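Local atomic coordinates of 450aa long hypothetical fmu protein (Pyrococcus horikoshii, PDB entry 2YXL), a protein that probably methylates cytosine in RNA at carbon 5, using S-adenosylmethionine as methyl donor. Residues M55-Y58 and D59-K63; S115-I118 and S119-H123; E200-G203 and E204-D208; L356-D359 and K360-E363. All coordinates share one frame; numbering follows the deposited sequence.

Interaction 1 (M55-Y58 and D59-K63); sequences MIFY and DIMKK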
loop_
_atom_site.group_PDB
_atom_site.type_symbol
_atom_site.label_atom_id
_atom_site.label_comp_id
_atom_site.label_asym_id
_atom_site.label_seq_id
_atom_site.Cartn_x
_atom_site.Cartn_y
_atom_site.Cartn_z
ATOM N N MET A 55 -9.909 -12.688 3.936
ATOM C CA MET A 55 -9.033 -13.156 5.006
ATOM C C MET A 55 -7.950 -14.098 4.461
ATOM O O MET A 55 -6.775 -13.956 4.802
ATOM C CB MET A 55 -9.865 -13.824 6.112
ATOM C CG MET A 55 -9.068 -14.385 7.290
ATOM S SD MET A 55 -8.387 -16.032 6.970
ATOM C CE MET A 55 -9.863 -17.057 7.046
ATOM N N ILE A 56 -8.351 -15.045 3.613
ATOM C CA ILE A 56 -7.413 -15.983 2.987
ATOM C C ILE A 56 -6.428 -15.245 2.070
ATOM O O ILE A 56 -5.223 -15.516 2.095
ATOM C CB ILE A 56 -8.155 -17.119 2.225
ATOM C CG1 ILE A 56 -8.920 -18.013 3.214
ATOM C CG2 ILE A 56 -7.177 -17.957 1.385
ATOM C CD1 ILE A 56 -9.830 -19.044 2.564
ATOM N N PHE A 57 -6.954 -14.305 1.286
ATOM C CA PHE A 57 -6.155 -13.462 0.399
ATOM C C PHE A 57 -4.976 -12.825 1.134
ATOM O O PHE A 57 -3.823 -12.986 0.722
ATOM C CB PHE A 57 -7.042 -12.391 -0.250
ATOM C CG PHE A 57 -6.313 -11.475 -1.193
ATOM C CD1 PHE A 57 -5.837 -10.239 -0.756
ATOM C CD2 PHE A 57 -6.113 -11.838 -2.524
ATOM C CE1 PHE A 57 -5.162 -9.381 -1.627
ATOM C CE2 PHE A 57 -5.441 -10.988 -3.404
ATOM C CZ PHE A 57 -4.966 -9.755 -2.953
ATOM N N TYR A 58 -5.264 -12.120 2.225
ATOM C CA TYR A 58 -4.220 -11.462 3.010
ATOM C C TYR A 58 -3.328 -12.427 3.787
ATOM O O TYR A 58 -2.171 -12.116 4.058
ATOM C CB TYR A 58 -4.813 -10.402 3.948
ATOM C CG TYR A 58 -5.299 -9.164 3.229
ATOM C CD1 TYR A 58 -6.641 -8.789 3.280
ATOM C CD2 TYR A 58 -4.418 -8.372 2.484
ATOM C CE1 TYR A 58 -7.095 -7.654 2.619
ATOM C CE2 TYR A 58 -4.862 -7.235 1.814
ATOM C CZ TYR A 58 -6.201 -6.882 1.888
ATOM O OH TYR A 58 -6.652 -5.759 1.234
ATOM N N ASP A 59 -3.864 -13.589 4.148
ATOM C CA ASP A 59 -3.067 -14.625 4.794
ATOM C C ASP A 59 -1.992 -15.150 3.836
ATOM O O ASP A 59 -0.852 -15.382 4.245
ATOM C CB ASP A 59 -3.965 -15.767 5.278
ATOM C CG ASP A 59 -3.289 -16.647 6.313
ATOM O OD1 ASP A 59 -2.829 -16.122 7.345
ATOM O OD2 ASP A 59 -3.235 -17.874 6.106
ATOM N N ILE A 60 -2.360 -15.326 2.566
ATOM C CA ILE A 60 -1.419 -15.764 1.534
ATOM C C ILE A 60 -0.364 -14.679 1.267
ATOM O O ILE A 60 0.836 -14.969 1.233
ATOM C CB ILE A 60 -2.137 -16.171 0.212
ATOM C CG1 ILE A 60 -3.038 -17.394 0.437
ATOM C CG2 ILE A 60 -1.119 -16.455 -0.895
ATOM C CD1 ILE A 60 -4.064 -17.641 -0.652
ATOM N N MET A 61 -0.815 -13.440 1.087
ATOM C CA MET A 61 0.093 -12.316 0.855
ATOM C C MET A 61 1.104 -12.182 1.992
ATOM O O MET A 61 2.303 -12.047 1.752
ATOM C CB MET A 61 -0.684 -11.002 0.667
ATOM C CG MET A 61 -1.518 -10.936 -0.612
ATOM S SD MET A 61 -0.554 -11.351 -2.077
ATOM C CE MET A 61 -1.755 -11.123 -3.383
ATOM N N LYS A 62 0.605 -12.251 3.225
ATOM C CA LYS A 62 1.423 -12.119 4.428
ATOM C C LYS A 62 2.487 -13.213 4.560
ATOM O O LYS A 62 3.615 -12.931 4.967
ATOM C CB LYS A 62 0.506 -12.089 5.655
ATOM C CG LYS A 62 1.176 -11.820 6.989
ATOM C CD LYS A 62 0.159 -11.379 8.045
ATOM C CE LYS A 62 -0.909 -12.444 8.323
ATOM N NZ LYS A 62 -1.958 -11.951 9.277
ATOM N N LYS A 63 2.133 -14.446 4.201
ATOM C CA LYS A 63 3.016 -15.601 4.394
ATOM C C LYS A 63 3.639 -16.112 3.088
ATOM O O LYS A 63 4.218 -17.204 3.056
ATOM C CB LYS A 63 2.249 -16.737 5.075
ATOM C CG LYS A 63 1.618 -16.357 6.397
ATOM C CD LYS A 63 0.644 -17.425 6.856
ATOM C CE LYS A 63 0.064 -17.085 8.217
ATOM N NZ LYS A 63 -1.032 -18.026 8.575
#

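Interaction 2 (S115-I118 and S119-H123); sequences SDFI and SSRTH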
loop_
_atom_site.group_PDB
_atom_site.type_symbol
_atom_site.label_atom_id
_atom_site.label_comp_id
_atom_site.label_asym_id
_atom_site.label_seq_id
_atom_site.Cartn_x
_atom_site.Cartn_y
_atom_site.Cartn_z
ATOM N N SER A 115 -8.374 -27.432 -10.387
ATOM C CA SER A 115 -7.647 -28.095 -11.465
ATOM C C SER A 115 -8.222 -27.714 -12.818
ATOM O O SER A 115 -7.477 -27.407 -13.750
ATOM C CB SER A 115 -7.705 -29.611 -11.298
ATOM O OG SER A 115 -6.972 -30.025 -10.160
ATOM N N ASP A 116 -9.549 -27.730 -12.910
ATOM C CA ASP A 116 -10.245 -27.420 -14.151
ATOM C C ASP A 116 -10.093 -25.953 -14.529
ATOM O O ASP A 116 -9.890 -25.628 -15.702
ATOM C CB ASP A 116 -11.727 -27.781 -14.037
ATOM C CG ASP A 116 -12.419 -27.844 -15.386
ATOM O OD1 ASP A 116 -11.770 -28.232 -16.385
ATOM O OD2 ASP A 116 -13.621 -27.515 -15.444
ATOM N N PHE A 117 -10.179 -25.079 -13.529
ATOM C CA PHE A 117 -10.099 -23.638 -13.745
ATOM C C PHE A 117 -8.746 -23.200 -14.311
ATOM O O PHE A 117 -8.700 -22.436 -15.278
ATOM C CB PHE A 117 -10.428 -22.876 -12.453
ATOM C CG PHE A 117 -10.296 -21.378 -12.573
ATOM C CD1 PHE A 117 -9.381 -20.686 -11.786
ATOM C CD2 PHE A 117 -11.087 -20.660 -13.468
ATOM C CE1 PHE A 117 -9.254 -19.299 -11.886
ATOM C CE2 PHE A 117 -10.970 -19.276 -13.576
ATOM C CZ PHE A 117 -10.052 -18.592 -12.784
ATOM N N ILE A 118 -7.655 -23.687 -13.726
ATOM C CA ILE A 118 -6.323 -23.297 -14.197
ATOM C C ILE A 118 -5.975 -23.932 -15.541
ATOM O O ILE A 118 -5.217 -23.355 -16.323
ATOM C CB ILE A 118 -5.199 -23.500 -13.129
ATOM C CG1 ILE A 118 -4.967 -24.983 -12.818
ATOM C CG2 ILE A 118 -5.509 -22.689 -11.856
ATOM C CD1 ILE A 118 -3.852 -25.235 -11.806
ATOM N N SER A 119 -6.559 -25.101 -15.814
ATOM C CA SER A 119 -6.489 -25.727 -17.136
ATOM C C SER A 119 -7.112 -24.848 -18.217
ATOM O O SER A 119 -6.523 -24.663 -19.277
ATOM C CB SER A 119 -7.177 -27.092 -17.134
ATOM O OG SER A 119 -6.288 -28.113 -16.732
ATOM N N SER A 120 -8.296 -24.304 -17.941
ATOM C CA SER A 120 -9.000 -23.449 -18.899
ATOM C C SER A 120 -8.283 -22.117 -19.139
ATOM O O SER A 120 -8.425 -21.513 -20.204
ATOM C CB SER A 120 -10.443 -23.204 -18.450
ATOM O OG SER A 120 -10.477 -22.422 -17.273
ATOM N N ARG A 121 -7.515 -21.667 -18.148
ATOM C CA ARG A 121 -6.701 -20.462 -18.297
ATOM C C ARG A 121 -5.344 -20.741 -18.948
ATOM O O ARG A 121 -4.682 -19.815 -19.416
ATOM C CB ARG A 121 -6.519 -19.749 -16.951
ATOM C CG ARG A 121 -7.790 -19.093 -16.403
ATOM C CD ARG A 121 -8.351 -18.036 -17.357
ATOM N NE ARG A 121 -9.685 -17.588 -16.959
ATOM C CZ ARG A 121 -9.936 -16.490 -16.246
ATOM N NH1 ARG A 121 -11.185 -16.173 -15.934
ATOM N NH2 ARG A 121 -8.945 -15.701 -15.844
ATOM N N THR A 122 -4.940 -22.011 -18.991
ATOM C CA THR A 122 -3.625 -22.389 -19.526
ATOM C C THR A 122 -3.708 -23.580 -20.482
ATOM O O THR A 122 -4.013 -23.414 -21.662
ATOM C CB THR A 122 -2.574 -22.664 -18.392
ATOM O OG1 THR A 122 -2.973 -23.796 -17.608
ATOM C CG2 THR A 122 -2.416 -21.462 -17.474
ATOM N N HIS A 123 -3.436 -24.775 -19.965
ATOM C CA HIS A 123 -3.438 -26.011 -20.745
ATOM C C HIS A 123 -3.841 -27.157 -19.808
ATOM O O HIS A 123 -3.543 -27.101 -18.616
ATOM C CB HIS A 123 -2.043 -26.257 -21.327
ATOM C CG HIS A 123 -1.977 -27.393 -22.301
ATOM N ND1 HIS A 123 -1.752 -28.697 -21.912
ATOM C CD2 HIS A 123 -2.091 -27.419 -23.650
ATOM C CE1 HIS A 123 -1.738 -29.478 -22.977
ATOM N NE2 HIS A 123 -1.942 -28.727 -24.045
#

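Interaction 3 (E200-G203 and E204-D208); sequences EVIG and ELEED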
loop_
_atom_site.group_PDB
_atom_site.type_symbol
_atom_site.label_atom_id
_atom_site.label_comp_id
_atom_site.label_asym_id
_atom_site.label_seq_id
_atom_site.Cartn_x
_atom_site.Cartn_y
_atom_site.Cartn_z
ATOM N N GLU A 200 -22.150 14.170 7.260
ATOM C CA GLU A 200 -22.994 13.779 6.133
ATOM C C GLU A 200 -22.513 12.458 5.525
ATOM O O GLU A 200 -23.323 11.576 5.226
ATOM C CB GLU A 200 -23.000 14.897 5.084
ATOM C CG GLU A 200 -23.625 14.544 3.737
ATOM C CD GLU A 200 -22.994 15.308 2.578
ATOM O OE1 GLU A 200 -23.675 15.494 1.547
ATOM O OE2 GLU A 200 -21.818 15.720 2.694
ATOM N N VAL A 201 -21.196 12.331 5.358
ATOM C CA VAL A 201 -20.577 11.106 4.849
ATOM C C VAL A 201 -20.742 9.948 5.840
ATOM O O VAL A 201 -21.144 8.850 5.449
ATOM C CB VAL A 201 -19.080 11.323 4.492
ATOM C CG1 VAL A 201 -18.377 9.996 4.227
ATOM C CG2 VAL A 201 -18.943 12.247 3.289
ATOM N N ILE A 202 -20.440 10.204 7.114
ATOM C CA ILE A 202 -20.618 9.211 8.180
ATOM C C ILE A 202 -22.046 8.650 8.187
ATOM O O ILE A 202 -22.239 7.432 8.235
ATOM C CB ILE A 202 -20.246 9.786 9.577
ATOM C CG1 ILE A 202 -18.733 10.018 9.672
ATOM C CG2 ILE A 202 -20.726 8.861 10.704
ATOM C CD1 ILE A 202 -18.277 10.674 10.966
ATOM N N GLY A 203 -23.033 9.544 8.122
ATOM C CA GLY A 203 -24.444 9.156 8.066
ATOM C C GLY A 203 -24.798 8.284 6.872
ATOM O O GLY A 203 -25.528 7.301 7.012
ATOM N N GLU A 204 -24.275 8.646 5.700
ATOM C CA GLU A 204 -24.501 7.889 4.467
ATOM C C GLU A 204 -23.860 6.499 4.532
ATOM O O GLU A 204 -24.408 5.533 3.993
ATOM C CB GLU A 204 -23.975 8.664 3.252
ATOM C CG GLU A 204 -24.448 8.125 1.898
ATOM C CD GLU A 204 -23.651 8.675 0.722
ATOM O OE1 GLU A 204 -23.344 9.888 0.710
ATOM O OE2 GLU A 204 -23.336 7.892 -0.200
ATOM N N LEU A 205 -22.706 6.408 5.193
ATOM C CA LEU A 205 -22.028 5.129 5.410
ATOM C C LEU A 205 -22.762 4.268 6.436
ATOM O O LEU A 205 -22.920 3.060 6.243
ATOM C CB LEU A 205 -20.576 5.345 5.847
ATOM C CG LEU A 205 -19.577 5.892 4.822
ATOM C CD1 LEU A 205 -18.319 6.364 5.526
ATOM C CD2 LEU A 205 -19.245 4.854 3.755
ATOM N N GLU A 206 -23.213 4.897 7.521
ATOM C CA GLU A 206 -23.983 4.207 8.556
ATOM C C GLU A 206 -25.413 3.899 8.099
ATOM O O GLU A 206 -26.132 3.149 8.763
ATOM C CB GLU A 206 -23.981 5.000 9.866
ATOM C CG GLU A 206 -22.624 5.013 10.571
ATOM C CD GLU A 206 -22.638 5.746 11.904
ATOM O OE1 GLU A 206 -21.785 5.426 12.759
ATOM O OE2 GLU A 206 -23.492 6.639 12.102
ATOM N N GLU A 207 -25.811 4.476 6.964
ATOM C CA GLU A 207 -27.082 4.142 6.318
ATOM C C GLU A 207 -26.991 2.736 5.726
ATOM O O GLU A 207 -27.978 1.998 5.700
ATOM C CB GLU A 207 -27.423 5.160 5.228
ATOM C CG GLU A 207 -28.904 5.503 5.132
ATOM C CD GLU A 207 -29.357 6.489 6.201
ATOM O OE1 GLU A 207 -28.526 7.306 6.656
ATOM O OE2 GLU A 207 -30.547 6.452 6.582
ATOM N N ASP A 208 -25.798 2.383 5.244
ATOM C CA ASP A 208 -25.444 1.002 4.928
ATOM C C ASP A 208 -25.069 0.279 6.222
ATOM O O ASP A 208 -25.209 0.832 7.314
ATOM C CB ASP A 208 -24.258 0.957 3.958
ATOM C CG ASP A 208 -24.663 1.173 2.511
ATOM O OD1 ASP A 208 -23.866 1.783 1.767
ATOM O OD2 ASP A 208 -25.759 0.726 2.107
#

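Interaction 4 (L356-D359 and K360-E363); sequences LRED and KINE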
loop_
_atom_site.group_PDB
_atom_site.type_symbol
_atom_site.label_atom_id
_atom_site.label_comp_id
_atom_site.label_asym_id
_atom_site.label_seq_id
_atom_site.Cartn_x
_atom_site.Cartn_y
_atom_site.Cartn_z
ATOM N N LEU A 356 10.412 -7.112 -1.485
ATOM C CA LEU A 356 11.444 -6.102 -1.240
ATOM C C LEU A 356 12.866 -6.651 -1.232
ATOM O O LEU A 356 13.124 -7.735 -0.709
ATOM C CB LEU A 356 11.186 -5.357 0.071
ATOM C CG LEU A 356 10.468 -4.013 -0.034
ATOM C CD1 LEU A 356 10.291 -3.406 1.349
ATOM C CD2 LEU A 356 11.234 -3.062 -0.955
ATOM N N ARG A 357 13.776 -5.865 -1.806
ATOM C CA ARG A 357 15.194 -6.199 -1.913
ATOM C C ARG A 357 16.053 -5.076 -1.295
ATOM O O ARG A 357 15.533 -4.012 -0.961
ATOM C CB ARG A 357 15.549 -6.425 -3.381
ATOM C CG ARG A 357 14.860 -7.611 -4.044
ATOM C CD ARG A 357 14.924 -7.501 -5.564
ATOM N NE ARG A 357 16.288 -7.294 -6.053
ATOM C CZ ARG A 357 17.140 -8.269 -6.359
ATOM N NH1 ARG A 357 18.356 -7.972 -6.791
ATOM N NH2 ARG A 357 16.782 -9.540 -6.236
ATOM N N GLU A 358 17.368 -5.288 -1.200
ATOM C CA GLU A 358 18.235 -4.514 -0.281
ATOM C C GLU A 358 18.888 -3.119 -0.587
ATOM O O GLU A 358 19.067 -2.372 0.370
ATOM C CB GLU A 358 19.253 -5.444 0.396
ATOM C CG GLU A 358 19.635 -4.998 1.810
ATOM C CD GLU A 358 19.658 -6.132 2.822
ATOM O OE1 GLU A 358 19.486 -5.844 4.025
ATOM O OE2 GLU A 358 19.843 -7.304 2.425
ATOM N N ASP A 359 19.288 -2.713 -1.806
ATOM C CA ASP A 359 19.316 -3.428 -3.089
ATOM C C ASP A 359 17.988 -4.060 -3.485
ATOM O O ASP A 359 17.942 -5.275 -3.691
ATOM C CB ASP A 359 20.459 -4.457 -3.115
ATOM C CG ASP A 359 20.616 -5.134 -4.468
ATOM O OD1 ASP A 359 21.086 -6.293 -4.499
ATOM O OD2 ASP A 359 20.262 -4.517 -5.497
ATOM N N LYS A 360 16.931 -3.265 -3.686
ATOM C CA LYS A 360 16.997 -1.861 -4.116
ATOM C C LYS A 360 16.583 -0.754 -3.119
ATOM O O LYS A 360 15.867 0.181 -3.496
ATOM C CB LYS A 360 16.150 -1.714 -5.391
ATOM C CG LYS A 360 14.703 -2.223 -5.242
ATOM C CD LYS A 360 13.692 -1.243 -5.828
ATOM C CE LYS A 360 12.292 -1.518 -5.292
ATOM N NZ LYS A 360 11.320 -0.452 -5.664
ATOM N N ILE A 361 17.038 -0.834 -1.870
ATOM C CA ILE A 361 16.864 0.289 -0.935
ATOM C C ILE A 361 17.737 1.472 -1.373
ATOM O O ILE A 361 17.287 2.620 -1.379
ATOM C CB ILE A 361 17.182 -0.105 0.533
ATOM C CG1 ILE A 361 16.121 -1.070 1.072
ATOM C CG2 ILE A 361 17.281 1.129 1.428
ATOM C CD1 ILE A 361 16.529 -1.807 2.340
ATOM N N ASN A 362 18.978 1.174 -1.753
ATOM C CA ASN A 362 19.933 2.198 -2.177
ATOM C C ASN A 362 19.600 2.791 -3.545
ATOM O O ASN A 362 19.877 3.964 -3.806
ATOM C CB ASN A 362 21.360 1.640 -2.160
ATOM C CG ASN A 362 21.798 1.179 -0.774
ATOM O OD1 ASN A 362 22.664 0.314 -0.648
ATOM N ND2 ASN A 362 21.203 1.755 0.271
ATOM N N GLU A 363 18.999 1.967 -4.401
ATOM C CA GLU A 363 18.522 2.387 -5.717
ATOM C C GLU A 363 17.419 3.439 -5.593
ATOM O O GLU A 363 17.424 4.432 -6.317
ATOM C CB GLU A 363 18.013 1.172 -6.493
ATOM C CG GLU A 363 17.834 1.382 -7.988
ATOM C CD GLU A 363 17.432 0.106 -8.705
ATOM O OE1 GLU A 363 18.206 -0.358 -9.568
ATOM O OE2 GLU A 363 16.349 -0.441 -8.401
#

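Interaction 1 (M55-Y58 and D59-K63)
Phe57 carries its CG anti to the backbone N (chi1 -180°), whereas Met61, one turn later, holds its CG anti to its own carbonyl carbon and bends at chi2 (-51°), and together these settings bring the thioether to the ring. The two side chains cross obliquely. Met61 CG lies over one face of the Phe57 ring near the rim, the methyl carbon CE reaches 3.5 Å from Phe57 CZ, and Met61 SD stands 5.1 Å from the centroid of the Phe57 ring, only 23° off its normal: a Met-aromatic contact made above the face, though at a distance. Beside it, Ile56 CG2 meets Ile60 CD1 at 3.7 Å. The backbone below is regular α-helix, with Ile60 N bound to Ile56 O at 2.9 Å and Met61 N to Phe57 O at 3.1 Å. Helix 12-24 covers the Phe57 and Met61 side through Ile22, and helix 84-99 packs on Ile56 and Ile60 through Asp95. A second i to i+4 pair is polar: Lys63 NZ meets Asp59 OD1 on its syn side at 2.9 Å in a salt bridge. Lys63 also makes a cation-pi contact with Phe99, while Asp95 brings a second carboxylate close to Asp59. In this buried setting the ammonium probably offsets the crowding of two acids; at the ring, CE and CG do the touching, and the more distant sulfur probably adds a weak polarisable attraction.

Interaction 2 (S115-I118 and S119-H123)
From Ser115 to Ser120 the backbone keeps helical angles, and the i to i+4 bonds run on as Ser119 N to Ser115 O (3.2 Å), Ser120 N to Asp116 O (3.1 Å) and Arg121 N to Phe117 O (3.2 Å); at Thr122 the chain leaves the helix. Two hydroxyls serve the last turns. Ser120 OG, placed between its backbone N and carbonyl carbon (chi1 67°), turns back to donate to Phe117 O at 2.7 Å, so this carbonyl is gripped twice, with hydroxyl and amide arriving from the same face of its plane. Thr122 OG1 takes the equivalent rotamer (chi1 64°) and donates to Ile118 O at 2.6 Å. On the flank, Arg121 bends at chi2 and crosses Phe117: its CG sits over a ring face toward the rim, and Phe117 CE2 in turn lies over one face of the guanidinium, 3.9 Å from Arg121 NH1. The two planes are 61° apart, so this is no flat stack. The far nitrogen NH2 makes a salt bridge with Glu20 of helix 12-24. A leucine in place of Arg121 would probably leave Glu20 without its cationic mate and Phe117 CE2 without the guanidinium face it lies against. His123 then N-caps helix 124-138, ND1 accepting from Tyr125 N, where helix 104-121 passes into helix 124-138 in an all-helical bundle, consistent with the NusB-like domain of bacterial Fmu/RsmB relatives.

Interaction 3 (E200-G203 and E204-D208)
Helix 198-207 of the ferredoxin-like domain turns Val201 and Leu205 to the same side, where they lie next to each other and point the same way, Val201 CG1 being 3.9 Å from Leu205 CD1. Leu205 CG, anti to its own carbonyl carbon (chi1 -70°), leans back along the helix and comes to 3.4 Å from Val201 O, the oxygen that also accepts Leu205 N at 2.9 Å. This apolar side is what the helix sets against its antiparallel sheet: both residues touch Leu222 of strand 221-225, and Leu205 reaches on to Ile224 and to Val212 of strand 212-214. Such one-sided packing of a helix on a four-stranded antiparallel sheet fits the α/β-sandwich character of ferredoxin-like domains. Next round the helix, Ile202 and Glu206 lie alongside each other in the same way. The extended Glu206 chain lays its carboxylate carbon CD 3.8 Å from Ile202 CG2, a plain van der Waals contact, while Glu206 N binds Ile202 O at 2.8 Å. Glu204 N likewise bonds to Glu200 O at 3.1 Å. Their carboxylates keep apart, with 5.7 Å between Glu200 OE1 and Glu204 OE1; Glu200 OE2 is bound to Asn197 N, and Lys240 gives the other oxygen a long, weak ion pair. At the C-terminal end Glu207 N still reaches Gly203 O, but the N-H points poorly at it (119°) and the bond is weak.

Interaction 4 (L356-D359 and K360-E363)
Ile361 lies against the backbone of Arg357 and Glu358 in the short turn that joins helix 352-355 to helix 361-376 within the Rossmann-like methyltransferase domain; Lys360 stands at the N-cap position of helix 361-376. The peptide bonds before Asp359 and Lys360 are both modelled cis, which is doubtful at this resolution, and the close approaches of Ile361 to Glu358 O are therefore uncertain in detail. The isoleucine holds CG1 anti to its carbonyl carbon (chi1 -69°) with CD1 extended beyond it, which turns the ethyl branch back toward the preceding turn. There CG1 lies 3.6 Å from Arg357 O. The firmer part of the setting is helix 159-169, which covers this side: Trp160 and Arg164 both touch the Ile361 side chain, and Trp160 also packs on Leu356 and Glu358. An alanine here, in place of Ile361, would lack the branches that meet Trp160 and Arg164 and would probably open a gap between the turn and helix 159-169. Arg164 has a second role, its NH1 making a salt bridge with Glu358 OE1 and so tying the turn to the same helix. The side chain of Lys360 is about 9 Å from the bound sinefungin. On the exposed side, Arg357 bends at chi3 (53°) and brings NH1 to 3.9 Å from Asp359 OD1, a long, purely electrostatic pair in which the oxygen stands well out of the guanidinium plane and no N-H is aimed at it.

Along the chain the four contacts come in series, each local to one helix or one turn. Interactions 1 and 2 belong to the N-terminal helices: their centres are 23 Å apart, and helices 12-24 and 84-99 touch both, so helix 47-75 and the end of helix 104-121 share neighbours in one bundle. Interaction 3 follows in the ferredoxin-like domain, and interaction 4 lies in the methyltransferase domain, near the bound sinefungin; these last two sit on opposite sides of the chain's centre, 43 Å between centres. Interaction 4 approaches interaction 1 to about 10 Å at nearest atoms. Lys62 O accepts from Trp354 NE1, a direct tie between the helical and catalytic regions.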